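Local coordinates for protein pyruvate formate-lyase 2 (Archaeoglobus fulgidus, PDB 2F3O) that is a glycyl radical enzyme of the pyruvate formate-lyase and glycerol dehydratase family, probably a lyase, whose substrate is not established, at residues I153-V158 with Y269-S274. Sequence-based numbering, arbitrary orientation.
Sequences ISHVAV and YEQAIS. With GOL (glycerol), chain D.
His155 CG and Ser154 OG both lie anti to their carbonyl carbons, beside the backbone N (chi1 -64° in each), which sets the hydroxyl against Tyr269, while chi2 of 81° turns the imidazole so that its CE1 meets Gln271 CB. They precede a two-stranded parallel pairing buried within the pyruvate formate-lyase-like fold. In it Ser274 N donates to Val156 O and Val158 N to Ser274 O, so that Ser274 is gripped by the residues before and after Ala157. Upstream, His155 N reaches Gln271 O at 3.1 Å, and Ser154 OG donates to Tyr269 O at 2.7 Å. The imidazole is held at both nitrogens: ND1 gives a nearly straight, in-plane bond to Ile153 O (2.8 Å), and NE2 meets O2 of a bound glycerol at 3.1 Å. Gln271 O lies over one ring face, toward the rim, while Tyr269 OH comes up at the ring edge, 3.2 Å from His155 CE1. Glycerol also donates from O3 to Gln271 OE1 and is hydrogen-bonded to Glu428, Asn332 and Asp440, consistent with a polar pocket lined by both segments. Where Val158 also touches Leu264 of helix 250-267, Val158 CG2 packs 3.8 Å from Ile273 CG2.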
ATOM      1  N   ILE A 153      -0.621  -9.545  27.141  1.00 40.02           N
ATOM      2  CA  ILE A 153       0.433 -10.056  26.259  1.00 39.71           C
ATOM      3  C   ILE A 153       1.801 -10.216  26.909  1.00 39.71           C
ATOM      4  O   ILE A 153       2.260 -11.342  27.051  1.00 39.93           O
ATOM      5  CB  ILE A 153       0.578  -9.255  24.953  1.00 39.81           C
ATOM      6  CG1 ILE A 153      -0.792  -9.031  24.317  1.00 39.74           C
ATOM      7  CG2 ILE A 153       1.536  -9.972  23.988  1.00 38.99           C
ATOM      8  CD1 ILE A 153      -1.443 -10.286  23.861  1.00 40.11           C
ATOM      9  N   SER A 154       2.447  -9.111  27.282  1.00 39.51           N
ATOM     10  CA  SER A 154       3.812  -9.138  27.831  1.00 39.89           C
ATOM     11  C   SER A 154       4.790  -9.983  26.991  1.00 39.82           C
ATOM     12  O   SER A 154       4.805  -9.877  25.755  1.00 40.26           O
ATOM     13  CB  SER A 154       3.814  -9.620  29.280  1.00 39.92           C
ATOM     14  OG  SER A 154       3.124  -8.735  30.138  1.00 41.63           O
ATOM     15  N   HIS A 155       5.579 -10.827  27.658  1.00 39.24           N
ATOM     16  CA  HIS A 155       6.539 -11.718  26.983  1.00 38.74           C
ATOM     17  C   HIS A 155       7.404 -11.054  25.946  1.00 38.57           C
ATOM     18  O   HIS A 155       7.335 -11.403  24.781  1.00 38.86           O
ATOM     19  CB  HIS A 155       5.827 -12.894  26.317  1.00 38.49           C
ATOM     20  CG  HIS A 155       5.142 -13.792  27.283  1.00 37.40           C
ATOM     21  ND1 HIS A 155       3.903 -13.500  27.807  1.00 36.19           N
ATOM     22  CD2 HIS A 155       5.530 -14.960  27.841  1.00 36.07           C
ATOM     23  CE1 HIS A 155       3.548 -14.459  28.637  1.00 37.22           C
ATOM     24  NE2 HIS A 155       4.528 -15.345  28.694  1.00 38.05           N
ATOM     25  N   VAL A 156       8.187 -10.076  26.353  1.00 38.43           N
ATOM     26  CA  VAL A 156       9.073  -9.419  25.425  1.00 38.36           C
ATOM     27  C   VAL A 156      10.276  -8.960  26.214  1.00 38.22           C
ATOM     28  O   VAL A 156      10.128  -8.487  27.339  1.00 38.76           O
ATOM     29  CB  VAL A 156       8.357  -8.234  24.688  1.00 38.39           C
ATOM     30  CG1 VAL A 156       7.605  -7.345  25.650  1.00 37.77           C
ATOM     31  CG2 VAL A 156       9.339  -7.431  23.844  1.00 38.69           C
ATOM     32  N   ALA A 157      11.468  -9.172  25.677  1.00 37.65           N
ATOM     33  CA  ALA A 157      12.631  -8.490  26.190  1.00 37.53           C
ATOM     34  C   ALA A 157      12.603  -7.017  25.731  1.00 37.53           C
ATOM     35  O   ALA A 157      12.666  -6.717  24.537  1.00 38.02           O
ATOM     36  CB  ALA A 157      13.894  -9.175  25.735  1.00 37.59           C
ATOM     37  N   VAL A 158      12.490  -6.125  26.712  1.00 37.12           N
ATOM     38  CA  VAL A 158      12.443  -4.682  26.555  1.00 36.63           C
ATOM     39  C   VAL A 158      13.684  -4.114  25.895  1.00 36.67           C
ATOM     40  O   VAL A 158      14.803  -4.481  26.238  1.00 36.51           O
ATOM     41  CB  VAL A 158      12.350  -4.072  27.944  1.00 36.73           C
ATOM     42  CG1 VAL A 158      12.322  -2.571  27.884  1.00 36.86           C
ATOM     43  CG2 VAL A 158      11.141  -4.612  28.662  1.00 36.25           C
ATOM     44  N   TYR A 269       1.066  -7.356  32.532  1.00 41.86           N
ATOM     45  CA  TYR A 269       0.976  -8.463  33.474  1.00 41.77           C
ATOM     46  C   TYR A 269       2.306  -9.208  33.655  1.00 41.97           C
ATOM     47  O   TYR A 269       3.217  -9.093  32.841  1.00 41.59           O
ATOM     48  CB  TYR A 269      -0.252  -9.363  33.185  1.00 41.68           C
ATOM     49  CG  TYR A 269      -0.014 -10.558  32.312  1.00 41.13           C
ATOM     50  CD1 TYR A 269      -0.336 -11.832  32.762  1.00 40.61           C
ATOM     51  CD2 TYR A 269       0.529 -10.421  31.033  1.00 41.78           C
ATOM     52  CE1 TYR A 269      -0.122 -12.953  31.969  1.00 40.52           C
ATOM     53  CE2 TYR A 269       0.766 -11.536  30.231  1.00 42.20           C
ATOM     54  CZ  TYR A 269       0.430 -12.804  30.705  1.00 41.65           C
ATOM     55  OH  TYR A 269       0.670 -13.904  29.918  1.00 41.11           O
ATOM     56  N   GLU A 270       2.384  -9.959  34.749  1.00 42.71           N
ATOM     57  CA  GLU A 270       3.617 -10.478  35.372  1.00 43.23           C
ATOM     58  C   GLU A 270       4.523 -11.375  34.552  1.00 43.43           C
ATOM     59  O   GLU A 270       5.603 -11.717  35.019  1.00 44.05           O
ATOM     60  CB  GLU A 270       3.226 -11.290  36.596  1.00 43.14           C
ATOM     61  CG  GLU A 270       1.815 -11.005  37.049  1.00 45.09           C
ATOM     62  CD  GLU A 270       0.759 -11.968  36.495  1.00 48.30           C
ATOM     63  OE1 GLU A 270       1.066 -13.168  36.281  1.00 49.15           O
ATOM     64  OE2 GLU A 270      -0.395 -11.511  36.285  1.00 50.16           O
ATOM     65  N   GLN A 271       4.106 -11.785  33.359  1.00 43.13           N
ATOM     66  CA  GLN A 271       4.854 -12.808  32.653  1.00 42.89           C
ATOM     67  C   GLN A 271       5.906 -12.305  31.662  1.00 42.43           C
ATOM     68  O   GLN A 271       5.593 -11.691  30.640  1.00 42.44           O
ATOM     69  CB  GLN A 271       3.913 -13.800  31.977  1.00 43.11           C
ATOM     70  CG  GLN A 271       2.876 -14.355  32.896  1.00 44.25           C
ATOM     71  CD  GLN A 271       3.489 -15.112  34.017  1.00 46.31           C
ATOM     72  OE1 GLN A 271       4.300 -15.996  33.779  1.00 48.31           O
ATOM     73  NE2 GLN A 271       3.113 -14.783  35.254  1.00 45.93           N
ATOM     74  N   ALA A 272       7.156 -12.574  31.998  1.00 41.45           N
ATOM     75  CA  ALA A 272       8.243 -12.613  31.035  1.00 40.69           C
ATOM     76  C   ALA A 272       8.707 -11.292  30.474  1.00 40.23           C
ATOM     77  O   ALA A 272       9.264 -11.267  29.386  1.00 40.84           O
ATOM     78  CB  ALA A 272       7.962 -13.606  29.925  1.00 40.12           C
ATOM     79  N   ILE A 273       8.476 -10.204  31.199  1.00 39.47           N
ATOM     80  CA  ILE A 273       9.006  -8.919  30.789  1.00 38.88           C
ATOM     81  C   ILE A 273      10.498  -8.955  31.083  1.00 39.27           C
ATOM     82  O   ILE A 273      10.906  -8.935  32.234  1.00 39.50           O
ATOM     83  CB  ILE A 273       8.352  -7.784  31.567  1.00 38.54           C
ATOM     84  CG1 ILE A 273       6.843  -7.887  31.470  1.00 37.84           C
ATOM     85  CG2 ILE A 273       8.811  -6.443  31.052  1.00 37.53           C
ATOM     86  CD1 ILE A 273       6.134  -6.802  32.218  1.00 38.30           C
ATOM     87  N   SER A 274      11.315  -9.023  30.042  1.00 39.45           N
ATOM     88  CA  SER A 274      12.721  -9.377  30.210  1.00 39.61           C
ATOM     89  C   SER A 274      13.662  -8.244  29.854  1.00 39.67           C
ATOM     90  O   SER A 274      13.246  -7.233  29.291  1.00 39.98           O
ATOM     91  CB  SER A 274      13.033 -10.611  29.377  1.00 39.82           C
ATOM     92  OG  SER A 274      12.125 -11.658  29.709  1.00 40.14           O
TER
HETATM   93  C1  GOL D 778       7.404 -17.795  29.842  1.00 40.81           C
HETATM   94  O1  GOL D 778       6.825 -17.994  28.585  1.00 42.49           O
HETATM   95  C2  GOL D 778       6.379 -18.081  30.915  1.00 41.23           C
HETATM   96  O2  GOL D 778       5.053 -17.805  30.499  1.00 39.96           O
HETATM   97  C3  GOL D 778       6.793 -17.213  32.081  1.00 42.03           C
HETATM   98  O3  GOL D 778       6.359 -17.845  33.252  1.00 42.74           O
HETATM   99  O   HOH W   1       0.086 -13.790  27.389  1.00 33.09           O